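Local coordinates for multiheme cytochrome cf (Carboxydothermus ferrireducens DSM 11255, PDB 6QVM), which probably acts as an extracellular Fe(III) reductase in the S-layer, relaying electrons through eleven covalently bound c-type hemes to insoluble substrates, at residues 83-87 with 228-232; 222-226 with 346-352; 563-567 with 604-609. All blocks are in the same frame, centred on the assembly; numbering follows the deposited sequence.

Contact 1 (83-87 with 228-232); sequences LFMQN and KCQSC. With HEC (heme c), chain G.
Gln86 and Ser231 face each other where helix 79-86 ends beside helix 226-233. Gln86 has CG beside its own backbone N, opposite the carbonyl carbon (chi1 -61°), and runs on extended until the amide meets the serine hydroxyl. NE2 donates to Ser231 OG at 2.9 Å, nearly straight at 161°, with the oxygen almost in the amide plane. That hydroxyl in turn donates to Lys228 O, 2.6 Å from OG, so it accepts from one helix while donating within the other. Lys228 CD lies alongside, 3.9 Å from Gln86 NE2.

Helix 226-233 carries a CXXCH heme-attachment motif: Cys229 SG is bonded to vinyl-derived CAB of the heme and Cys232 SG to CAC. The second thioether sulfur sits against helix 79-86, touched by Gln86 CG and, also at 3.8 Å, by Met85 CG. Met85 leaves the same helix with CG swung opposite its backbone N (chi1 -165°) and stays extended past the sulfur of Cys232, bringing CE to 3.8 Å from heme meso carbon CHD; a second heme lies close to this methionine as well. Closer to the backbones, Gln86 CA makes a C-H...O contact of 3.4 Å with Ser231 O.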
loop_
_atom_site.group_PDB
_atom_site.type_symbol
_atom_site.label_atom_id
_atom_site.label_comp_id
_atom_site.label_asym_id
_atom_site.label_seq_id
_atom_site.Cartn_x
_atom_site.Cartn_y
_atom_site.Cartn_z
ATOM N N LEU A 83 9.723 20.934 5.788
ATOM C CA LEU A 83 8.869 21.914 5.122
ATOM C C LEU A 83 9.222 22.035 3.648
ATOM O O LEU A 83 8.334 22.098 2.789
ATOM C CB LEU A 83 8.992 23.272 5.812
ATOM C CG LEU A 83 8.578 23.323 7.283
ATOM C CD1 LEU A 83 8.898 24.685 7.885
ATOM C CD2 LEU A 83 7.102 22.993 7.444
ATOM N N PHE A 84 10.519 22.094 3.338
ATOM C CA PHE A 84 10.959 22.104 1.948
ATOM C C PHE A 84 10.333 20.951 1.173
ATOM O O PHE A 84 9.766 21.145 0.092
ATOM C CB PHE A 84 12.491 22.038 1.899
ATOM C CG PHE A 84 13.061 21.836 0.516
ATOM C CD1 PHE A 84 13.230 22.911 -0.344
ATOM C CD2 PHE A 84 13.458 20.576 0.092
ATOM C CE1 PHE A 84 13.764 22.729 -1.603
ATOM C CE2 PHE A 84 13.988 20.389 -1.169
ATOM C CZ PHE A 84 14.143 21.467 -2.017
ATOM N N MET A 85 10.387 19.743 1.737
ATOM C CA MET A 85 9.891 18.576 1.020
ATOM C C MET A 85 8.365 18.559 0.968
ATOM O O MET A 85 7.784 18.146 -0.040
ATOM C CB MET A 85 10.431 17.301 1.659
ATOM C CG MET A 85 10.271 16.079 0.782
ATOM S SD MET A 85 11.202 14.658 1.374
ATOM C CE MET A 85 10.677 13.402 0.207
ATOM N N GLN A 86 7.697 19.005 2.037
ATOM C CA GLN A 86 6.241 19.104 2.009
ATOM C C GLN A 86 5.746 20.155 1.019
ATOM O O GLN A 86 4.613 20.046 0.535
ATOM C CB GLN A 86 5.702 19.422 3.405
ATOM C CG GLN A 86 6.026 18.377 4.454
ATOM C CD GLN A 86 5.279 18.601 5.749
ATOM O OE1 GLN A 86 5.559 19.540 6.497
ATOM N NE2 GLN A 86 4.318 17.731 6.024
ATOM N N ASN A 87 6.570 21.160 0.712
ATOM C CA ASN A 87 6.212 22.239 -0.200
ATOM C C ASN A 87 6.579 21.932 -1.645
ATOM O O ASN A 87 6.856 22.860 -2.420
ATOM C CB ASN A 87 6.878 23.539 0.256
ATOM C CG ASN A 87 6.109 24.227 1.365
ATOM O OD1 ASN A 87 4.922 23.966 1.568
ATOM N ND2 ASN A 87 6.784 25.106 2.092
ATOM N N LYS A 228 -0.347 13.265 6.014
ATOM C CA LYS A 228 1.038 13.686 6.228
ATOM C C LYS A 228 2.002 12.887 5.356
ATOM O O LYS A 228 2.954 13.448 4.797
ATOM C CB LYS A 228 1.408 13.549 7.705
ATOM C CG LYS A 228 2.799 14.041 8.056
ATOM C CD LYS A 228 2.756 15.415 8.708
ATOM C CE LYS A 228 3.606 15.470 9.974
ATOM N NZ LYS A 228 5.060 15.606 9.685
ATOM N N CYS A 229 1.771 11.577 5.226
ATOM C CA CYS A 229 2.585 10.762 4.328
ATOM C C CYS A 229 2.528 11.296 2.903
ATOM O O CYS A 229 3.557 11.389 2.224
ATOM C CB CYS A 229 2.120 9.304 4.364
ATOM S SG CYS A 229 1.867 8.606 6.017
ATOM N N GLN A 230 1.330 11.660 2.439
ATOM C CA GLN A 230 1.166 12.115 1.065
ATOM C C GLN A 230 1.819 13.474 0.834
ATOM O O GLN A 230 2.228 13.768 -0.292
ATOM C CB GLN A 230 -0.321 12.165 0.715
ATOM C CG GLN A 230 -0.976 10.794 0.624
ATOM C CD GLN A 230 -2.473 10.877 0.420
ATOM O OE1 GLN A 230 -3.167 11.630 1.103
ATOM N NE2 GLN A 230 -2.983 10.108 -0.535
ATOM N N SER A 231 1.934 14.303 1.876
ATOM C CA SER A 231 2.500 15.637 1.712
ATOM C C SER A 231 3.957 15.600 1.259
ATOM O O SER A 231 4.429 16.575 0.663
ATOM C CB SER A 231 2.370 16.422 3.023
ATOM O OG SER A 231 3.227 15.884 4.020
ATOM N N CYS A 232 4.679 14.508 1.529
ATOM C CA CYS A 232 6.037 14.325 1.025
ATOM C C CYS A 232 6.116 13.338 -0.129
ATOM O O CYS A 232 6.814 13.606 -1.109
ATOM C CB CYS A 232 6.976 13.852 2.140
ATOM S SG CYS A 232 7.581 15.151 3.250
HETATM FE FE HEC G . 8.582 8.650 3.979
HETATM C CHA HEC G . 11.288 6.858 2.846
HETATM C CHB HEC G . 6.667 5.793 3.895
HETATM C CHC HEC G . 5.957 10.347 5.411
HETATM C CHD HEC G . 10.224 11.628 3.514
HETATM N NA HEC G . 8.899 6.704 3.446
HETATM C C1A HEC G . 10.105 6.167 3.031
HETATM C C2A HEC G . 9.905 4.750 2.802
HETATM C C3A HEC G . 8.631 4.457 3.088
HETATM C C4A HEC G . 7.976 5.679 3.495
HETATM C CMA HEC G . 7.977 3.062 2.991
HETATM C CAA HEC G . 10.991 3.761 2.331
HETATM C CBA HEC G . 11.728 3.271 3.578
HETATM C CGA HEC G . 12.824 2.306 3.198
HETATM O O1A HEC G . 13.606 2.603 2.251
HETATM O O2A HEC G . 12.909 1.234 3.855
HETATM N NB HEC G . 6.641 8.177 4.500
HETATM C C1B HEC G . 6.124 6.894 4.530
HETATM C C2B HEC G . 4.920 6.914 5.345
HETATM C C3B HEC G . 4.715 8.183 5.752
HETATM C C4B HEC G . 5.801 8.994 5.230
HETATM C CMB HEC G . 4.024 5.681 5.609
HETATM C CAB HEC G . 3.563 8.717 6.635
HETATM C CBB HEC G . 3.704 8.184 8.078
HETATM N NC HEC G . 8.159 10.611 4.357
HETATM C C1C HEC G . 7.017 11.098 4.963
HETATM C C2C HEC G . 7.174 12.519 5.205
HETATM C C3C HEC G . 8.325 12.900 4.613
HETATM C C4C HEC G . 8.978 11.697 4.106
HETATM C CMC HEC G . 6.069 13.440 5.781
HETATM C CAC HEC G . 8.897 14.341 4.518
HETATM C CBC HEC G . 9.181 14.904 5.922
HETATM N ND HEC G . 10.458 9.154 3.278
HETATM C C1D HEC G . 10.923 10.468 3.213
HETATM C C2D HEC G . 12.285 10.439 2.743
HETATM C C3D HEC G . 12.629 8.959 2.541
HETATM C C4D HEC G . 11.430 8.231 2.890
HETATM C CMD HEC G . 13.205 11.654 2.521
HETATM C CAD HEC G . 13.978 8.393 2.058
HETATM C CBD HEC G . 14.040 8.514 0.541
HETATM C CGD HEC G . 12.985 7.619 -0.051
HETATM O O1D HEC G . 13.150 6.374 0.029
HETATM O O2D HEC G . 11.983 8.147 -0.597
#

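Contact 2 (222-226 with 346-352); sequences AYAGT and EPGIGCE. With HEC (heme c), chain I.
Glu352 reaches across to the loop that leads into helix 226-233 and grips it with both carboxylate oxygens. OE1 takes Ala224 N at 2.7 Å on its syn lone pair, and OE2 takes Gly225 N at 2.8 Å, also from the syn side but 28° out of the carboxylate plane. OE1 has a further donor in Gly358 N. Beside this fork lies a second one: Glu346, fully extended with CG opposite its backbone N (chi1 -174°), crosses Thr226 at about a right angle. Its OE1 accepts from Thr226 OG1 at 2.6 Å, while OE2 receives a weak bond from Thr226 N at the start of the helix. Thr226 OG1 in turn accepts from Cys351 N at 3.1 Å, tying the helix start to the first cysteine of another CXXCH motif, whose SG is bonded to heme CAB. Packing here leaves no room at Gly350, where a CB would run into both Thr226 OG1 and Glu346 OE1.

The Tyr223 side is looser. Its ring passes Glu352 in the opposite direction, its edge meeting Glu352 CB 3.5 Å from CD2, and the hydroxyl reaches no protein atom of the partner segment directly. Instead a water, 2.7 Å from Tyr223 OH, donates to Glu352 O.

A glutamine in place of Glu352 would probably turn an N-H toward one of the two backbone amides, leaving that donor without its acceptor and the loop less firmly held. With three backbone N-H groups on Glu352, and Glu346 set against the first turn of a helix, both carboxylates are likely to be held in their ionised form.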
loop_
_atom_site.group_PDB
_atom_site.type_symbol
_atom_site.label_atom_id
_atom_site.label_comp_id
_atom_site.label_asym_id
_atom_site.label_seq_id
_atom_site.Cartn_x
_atom_site.Cartn_y
_atom_site.Cartn_z
ATOM N N ALA A 222 4.087 6.716 17.671
ATOM C CA ALA A 222 3.045 7.660 17.289
ATOM C C ALA A 222 2.757 7.577 15.795
ATOM O O ALA A 222 3.628 7.235 14.990
ATOM C CB ALA A 222 3.438 9.090 17.665
ATOM N N TYR A 223 1.520 7.910 15.432
ATOM C CA TYR A 223 1.061 7.878 14.052
ATOM C C TYR A 223 0.936 9.292 13.495
ATOM O O TYR A 223 0.646 10.243 14.227
ATOM C CB TYR A 223 -0.279 7.142 13.937
ATOM C CG TYR A 223 -0.144 5.639 14.076
ATOM C CD1 TYR A 223 0.000 5.049 15.329
ATOM C CD2 TYR A 223 -0.152 4.812 12.960
ATOM C CE1 TYR A 223 0.127 3.681 15.467
ATOM C CE2 TYR A 223 -0.019 3.439 13.086
ATOM C CZ TYR A 223 0.115 2.882 14.343
ATOM O OH TYR A 223 0.242 1.520 14.463
ATOM N N ALA A 224 1.157 9.421 12.185
ATOM C CA ALA A 224 1.166 10.722 11.522
ATOM C C ALA A 224 -0.104 11.014 10.736
ATOM O O ALA A 224 -0.475 12.183 10.598
ATOM C CB ALA A 224 2.368 10.825 10.580
ATOM N N GLY A 225 -0.773 9.987 10.220
ATOM C CA GLY A 225 -1.932 10.189 9.373
ATOM C C GLY A 225 -1.578 10.134 7.900
ATOM O O GLY A 225 -0.514 10.615 7.496
ATOM N N THR A 226 -2.454 9.529 7.093
ATOM C CA THR A 226 -2.176 9.348 5.671
ATOM C C THR A 226 -1.858 10.672 4.986
ATOM O O THR A 226 -0.960 10.746 4.139
ATOM C CB THR A 226 -3.373 8.666 5.001
ATOM O OG1 THR A 226 -3.391 7.281 5.365
ATOM C CG2 THR A 226 -3.322 8.811 3.477
ATOM N N GLU A 346 -7.121 7.245 12.904
ATOM C CA GLU A 346 -7.448 7.373 11.488
ATOM C C GLU A 346 -8.524 6.352 11.146
ATOM O O GLU A 346 -8.281 5.136 11.270
ATOM C CB GLU A 346 -6.215 7.181 10.609
ATOM C CG GLU A 346 -6.475 7.443 9.129
ATOM C CD GLU A 346 -5.233 7.259 8.274
ATOM O OE1 GLU A 346 -5.381 7.141 7.037
ATOM O OE2 GLU A 346 -4.115 7.224 8.843
ATOM N N PRO A 347 -9.707 6.781 10.725
ATOM C CA PRO A 347 -10.690 5.820 10.215
ATOM C C PRO A 347 -10.238 5.287 8.868
ATOM O O PRO A 347 -9.726 6.033 8.030
ATOM C CB PRO A 347 -11.974 6.649 10.099
ATOM C CG PRO A 347 -11.489 8.044 9.909
ATOM C CD PRO A 347 -10.230 8.161 10.729
ATOM N N GLY A 348 -10.417 3.984 8.663
ATOM C CA GLY A 348 -9.970 3.363 7.433
ATOM C C GLY A 348 -8.563 2.823 7.540
ATOM O O GLY A 348 -7.863 2.975 8.547
ATOM N N ILE A 349 -8.142 2.161 6.465
ATOM C CA ILE A 349 -6.822 1.541 6.394
ATOM C C ILE A 349 -5.895 2.540 5.711
ATOM O O ILE A 349 -5.911 2.686 4.489
ATOM C CB ILE A 349 -6.859 0.198 5.655
ATOM C CG1 ILE A 349 -7.715 -0.814 6.416
ATOM C CG2 ILE A 349 -5.459 -0.341 5.436
ATOM C CD1 ILE A 349 -9.177 -0.786 6.062
ATOM N N GLY A 350 -5.103 3.252 6.513
ATOM C CA GLY A 350 -4.177 4.234 5.996
ATOM C C GLY A 350 -2.810 3.646 5.698
ATOM O O GLY A 350 -2.568 2.448 5.848
ATOM N N CYS A 351 -1.901 4.530 5.276
ATOM C CA CYS A 351 -0.541 4.109 4.955
ATOM C C CYS A 351 0.084 3.333 6.099
ATOM O O CYS A 351 0.732 2.302 5.886
ATOM C CB CYS A 351 0.330 5.321 4.624
ATOM S SG CYS A 351 -0.462 6.582 3.620
ATOM N N GLU A 352 -0.110 3.812 7.323
ATOM C CA GLU A 352 0.571 3.240 8.473
ATOM C C GLU A 352 -0.028 1.923 8.929
ATOM O O GLU A 352 0.536 1.286 9.827
ATOM C CB GLU A 352 0.563 4.258 9.608
ATOM C CG GLU A 352 1.373 5.512 9.275
ATOM C CD GLU A 352 1.041 6.694 10.174
ATOM O OE1 GLU A 352 1.893 7.062 11.021
ATOM O OE2 GLU A 352 -0.079 7.239 10.037
HETATM FE FE HEC I . 3.249 1.586 0.804
HETATM C CHA HEC I . 6.107 0.378 -0.656
HETATM C CHB HEC I . 4.596 4.771 0.689
HETATM C CHC HEC I . 0.285 2.879 1.929
HETATM C CHD HEC I . 2.168 -1.583 1.553
HETATM N NA HEC I . 5.016 2.427 0.145
HETATM C C1A HEC I . 6.081 1.736 -0.404
HETATM C C2A HEC I . 7.161 2.667 -0.675
HETATM C C3A HEC I . 6.737 3.882 -0.286
HETATM C C4A HEC I . 5.389 3.748 0.229
HETATM C CMA HEC I . 7.523 5.205 -0.345
HETATM C CAA HEC I . 8.537 2.252 -1.271
HETATM C CBA HEC I . 8.931 2.945 -2.583
HETATM C CGA HEC I . 7.763 3.141 -3.518
HETATM O O1A HEC I . 7.067 2.142 -3.843
HETATM O O2A HEC I . 7.542 4.303 -3.952
HETATM N NB HEC I . 2.572 3.472 1.261
HETATM C C1B HEC I . 3.264 4.652 1.033
HETATM C C2B HEC I . 2.346 5.753 1.226
HETATM C C3B HEC I . 1.148 5.240 1.589
HETATM C C4B HEC I . 1.271 3.787 1.599
HETATM C CMB HEC I . 2.764 7.237 1.112
HETATM C CAB HEC I . -0.154 6.012 1.934
HETATM C CBB HEC I . -0.579 6.966 0.795
HETATM N NC HEC I . 1.570 0.793 1.645
HETATM C C1C HEC I . 0.435 1.506 1.990
HETATM C C2C HEC I . -0.566 0.570 2.471
HETATM C C3C HEC I . -0.102 -0.679 2.239
HETATM C C4C HEC I . 1.286 -0.550 1.802
HETATM C CMC HEC I . -2.023 0.980 2.792
HETATM C CAC HEC I . -0.797 -2.039 2.548
HETATM C CBC HEC I . -2.193 -2.213 1.901
HETATM N ND HEC I . 4.026 -0.308 0.515
HETATM C C1D HEC I . 3.361 -1.478 0.868
HETATM C C2D HEC I . 4.142 -2.598 0.413
HETATM C C3D HEC I . 5.374 -1.995 -0.270
HETATM C C4D HEC I . 5.215 -0.563 -0.168
HETATM C CMD HEC I . 3.801 -4.087 0.585
HETATM C CAD HEC I . 6.516 -2.764 -0.958
HETATM C CBD HEC I . 6.188 -2.687 -2.449
HETATM C CGD HEC I . 6.783 -3.847 -3.210
HETATM O O1D HEC I . 6.174 -4.253 -4.239
HETATM O O2D HEC I . 7.857 -4.362 -2.789
HETATM O O HOH W 1 -0.062 0.099 12.191
#

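Contact 3 (563-567 with 604-609); sequences VGKPT and FDANAV. With HEC (heme c), chain N.
The carbonyl of Lys565 points at the first turn of helix 606-628, with the CA atoms of Lys565 and Ala606 5.8 Å apart and a cis peptide bond following into Pro566. This is a cis-proline turn, entering strand 567-572, set against a capped helix start: Asp605 is the N-cap, its OD1 accepting from Ala608 N at 3.0 Å almost along the C-O direction. No classical hydrogen bond joins the two segments. Lys565 O instead receives a C-H...O contact from Ala606 CA at 3.4 Å, and the Val609 side chain closes over the same carbonyl.

Pro566 does most of the apolar work. Its ring lies against the backbone that leads into the helix, CG 3.4 Å from Phe604 O and CD against the Asp605-Ala606 peptide, while CD also meets Val609 CG2 at 4.1 Å. On another side, Pro566 CB approaches the Phe604 ring obliquely, 4.2 Å from CD2; that ring, carried toward the proline by CG lying opposite the backbone N (chi1 -168°), is stacked on His599 and lies close to a second heme.

The turn also serves a heme directly. Val563 rests CG2 on pyrrole D, and Lys565, whose CB touches Val609 CG1, sends its chain away from the helix, bent at the CG-CD bond, to place NZ 3.2 Å from propionate oxygen O2D, to which it donates.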
loop_
_atom_site.group_PDB
_atom_site.type_symbol
_atom_site.label_atom_id
_atom_site.label_comp_id
_atom_site.label_asym_id
_atom_site.label_seq_id
_atom_site.Cartn_x
_atom_site.Cartn_y
_atom_site.Cartn_z
ATOM N N VAL A 563 -9.201 -26.638 -8.308
ATOM C CA VAL A 563 -10.430 -26.630 -9.090
ATOM C C VAL A 563 -11.361 -27.712 -8.570
ATOM O O VAL A 563 -10.945 -28.859 -8.361
ATOM C CB VAL A 563 -10.121 -26.842 -10.580
ATOM C CG1 VAL A 563 -11.293 -26.433 -11.427
ATOM C CG2 VAL A 563 -8.876 -26.076 -10.986
ATOM N N GLY A 564 -12.620 -27.346 -8.353
ATOM C CA GLY A 564 -13.647 -28.346 -8.165
ATOM C C GLY A 564 -13.944 -29.071 -9.462
ATOM O O GLY A 564 -13.812 -28.536 -10.555
ATOM N N LYS A 565 -14.353 -30.322 -9.330
ATOM C CA LYS A 565 -14.650 -31.178 -10.470
ATOM C C LYS A 565 -15.967 -31.910 -10.256
ATOM O O LYS A 565 -16.005 -33.139 -10.236
ATOM C CB LYS A 565 -13.504 -32.161 -10.675
ATOM C CG LYS A 565 -12.203 -31.497 -11.118
ATOM C CD LYS A 565 -11.022 -32.463 -11.180
ATOM C CE LYS A 565 -10.625 -32.938 -9.794
ATOM N NZ LYS A 565 -9.429 -33.825 -9.835
ATOM N N PRO A 566 -17.089 -31.189 -10.130
ATOM C CA PRO A 566 -17.224 -29.736 -10.182
ATOM C C PRO A 566 -17.089 -29.024 -8.822
ATOM O O PRO A 566 -16.747 -27.834 -8.777
ATOM C CB PRO A 566 -18.621 -29.559 -10.746
ATOM C CG PRO A 566 -19.372 -30.720 -10.193
ATOM C CD PRO A 566 -18.411 -31.853 -10.097
ATOM N N THR A 567 -17.370 -29.730 -7.731
ATOM C CA THR A 567 -17.275 -29.155 -6.397
ATOM C C THR A 567 -16.045 -29.681 -5.666
ATOM O O THR A 567 -15.558 -30.784 -5.931
ATOM C CB THR A 567 -18.520 -29.436 -5.555
ATOM O OG1 THR A 567 -18.557 -30.824 -5.199
ATOM C CG2 THR A 567 -19.784 -29.058 -6.311
ATOM N N PHE A 604 -24.758 -31.381 -13.386
ATOM C CA PHE A 604 -23.360 -31.601 -13.749
ATOM C C PHE A 604 -22.609 -32.037 -12.494
ATOM O O PHE A 604 -22.391 -31.230 -11.584
ATOM C CB PHE A 604 -22.769 -30.326 -14.345
ATOM C CG PHE A 604 -21.434 -30.512 -15.005
ATOM C CD1 PHE A 604 -21.296 -31.333 -16.111
ATOM C CD2 PHE A 604 -20.319 -29.838 -14.533
ATOM C CE1 PHE A 604 -20.069 -31.489 -16.724
ATOM C CE2 PHE A 604 -19.095 -29.985 -15.143
ATOM C CZ PHE A 604 -18.970 -30.810 -16.242
ATOM N N ASP A 605 -22.221 -33.313 -12.434
ATOM C CA ASP A 605 -21.695 -33.884 -11.199
ATOM C C ASP A 605 -20.324 -34.514 -11.438
ATOM O O ASP A 605 -19.809 -34.544 -12.561
ATOM C CB ASP A 605 -22.675 -34.899 -10.592
ATOM C CG ASP A 605 -23.029 -36.034 -11.552
ATOM O OD1 ASP A 605 -22.272 -36.276 -12.524
ATOM O OD2 ASP A 605 -24.080 -36.679 -11.351
ATOM N N ALA A 606 -19.745 -35.032 -10.349
ATOM C CA ALA A 606 -18.398 -35.596 -10.397
ATOM C C ALA A 606 -18.310 -36.769 -11.365
ATOM O O ALA A 606 -17.278 -36.964 -12.016
ATOM C CB ALA A 606 -17.957 -36.019 -8.995
ATOM N N ASN A 607 -19.371 -37.573 -11.464
ATOM C CA ASN A 607 -19.366 -38.689 -12.407
ATOM C C ASN A 607 -19.196 -38.198 -13.840
ATOM O O ASN A 607 -18.364 -38.715 -14.594
ATOM C CB ASN A 607 -20.653 -39.497 -12.268
ATOM C CG ASN A 607 -20.711 -40.294 -10.981
ATOM O OD1 ASN A 607 -19.708 -40.844 -10.522
ATOM N ND2 ASN A 607 -21.894 -40.363 -10.390
ATOM N N ALA A 608 -19.975 -37.189 -14.230
ATOM C CA ALA A 608 -19.858 -36.636 -15.574
ATOM C C ALA A 608 -18.450 -36.110 -15.838
ATOM O O ALA A 608 -17.916 -36.274 -16.941
ATOM C CB ALA A 608 -20.893 -35.533 -15.778
ATOM N N VAL A 609 -17.831 -35.486 -14.834
ATOM C CA VAL A 609 -16.490 -34.938 -15.017
ATOM C C VAL A 609 -15.449 -36.051 -15.003
ATOM O O VAL A 609 -14.488 -36.028 -15.783
ATOM C CB VAL A 609 -16.195 -33.869 -13.948
ATOM C CG1 VAL A 609 -14.822 -33.251 -14.181
ATOM C CG2 VAL A 609 -17.275 -32.816 -13.943
HETATM FE FE HEC N . -6.615 -24.481 -15.042
HETATM C CHA HEC N . -5.236 -27.303 -13.716
HETATM C CHB HEC N . -3.511 -22.892 -14.795
HETATM C CHC HEC N . -7.830 -21.802 -16.724
HETATM C CHD HEC N . -9.793 -25.866 -14.910
HETATM N NA HEC N . -4.739 -24.975 -14.381
HETATM C C1A HEC N . -4.403 -26.209 -13.860
HETATM C C2A HEC N . -3.001 -26.164 -13.490
HETATM C C3A HEC N . -2.527 -24.952 -13.780
HETATM C C4A HEC N . -3.607 -24.183 -14.348
HETATM C CMA HEC N . -1.082 -24.470 -13.535
HETATM C CAA HEC N . -2.206 -27.323 -12.865
HETATM C CBA HEC N . -2.582 -27.335 -11.398
HETATM C CGA HEC N . -2.250 -28.674 -10.812
HETATM O O1A HEC N . -3.147 -29.284 -10.176
HETATM O O2A HEC N . -1.091 -29.128 -10.980
HETATM N NB HEC N . -5.817 -22.668 -15.622
HETATM C C1B HEC N . -4.499 -22.258 -15.511
HETATM C C2B HEC N . -4.335 -21.045 -16.284
HETATM C C3B HEC N . -5.537 -20.729 -16.813
HETATM C C4B HEC N . -6.489 -21.752 -16.405
HETATM C CMB HEC N . -3.005 -20.259 -16.392
HETATM C CAB HEC N . -5.876 -19.513 -17.711
HETATM C CBB HEC N . -5.086 -19.558 -19.038
HETATM N NC HEC N . -8.468 -23.939 -15.657
HETATM C C1C HEC N . -8.737 -22.776 -16.356
HETATM C C2C HEC N . -10.155 -22.745 -16.661
HETATM C C3C HEC N . -10.707 -23.886 -16.199
HETATM C C4C HEC N . -9.653 -24.646 -15.540
HETATM C CMC HEC N . -10.852 -21.633 -17.478
HETATM C CAC HEC N . -12.196 -24.322 -16.285
HETATM C CBC HEC N . -12.638 -24.525 -17.751
HETATM N ND HEC N . -7.402 -26.307 -14.409
HETATM C C1D HEC N . -8.752 -26.654 -14.459
HETATM C C2D HEC N . -8.891 -27.999 -13.957
HETATM C C3D HEC N . -7.476 -28.456 -13.575
HETATM C C4D HEC N . -6.610 -27.339 -13.899
HETATM C CMD HEC N . -10.197 -28.804 -13.821
HETATM C CAD HEC N . -7.090 -29.831 -12.986
HETATM C CBD HEC N . -6.480 -29.609 -11.606
HETATM C CGD HEC N . -7.159 -30.482 -10.581
HETATM O O1D HEC N . -7.547 -29.947 -9.506
HETATM O O2D HEC N . -7.318 -31.708 -10.835
#

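How the contacts relate
Contacts 1 and 2 are neighbours, their centres about 16 Å apart, and they share helix 226-233: contact 2 holds its start and contact 1 its middle. Their segments alternate along the chain, 83-87, 222-226, 228-232, 346-352, so the helix ties an early part of the chain to a later one. They touch where Cys229 CB packs 3.8 Å from Cys351 SG, which brings the attachment points of two hemes together. Contact 3 follows wholly later in sequence, its centre about 56 Å from that of contact 1 and 46 Å from that of contact 2, at a separate heme group, consistent with electrons travelling along an extended, modular chain.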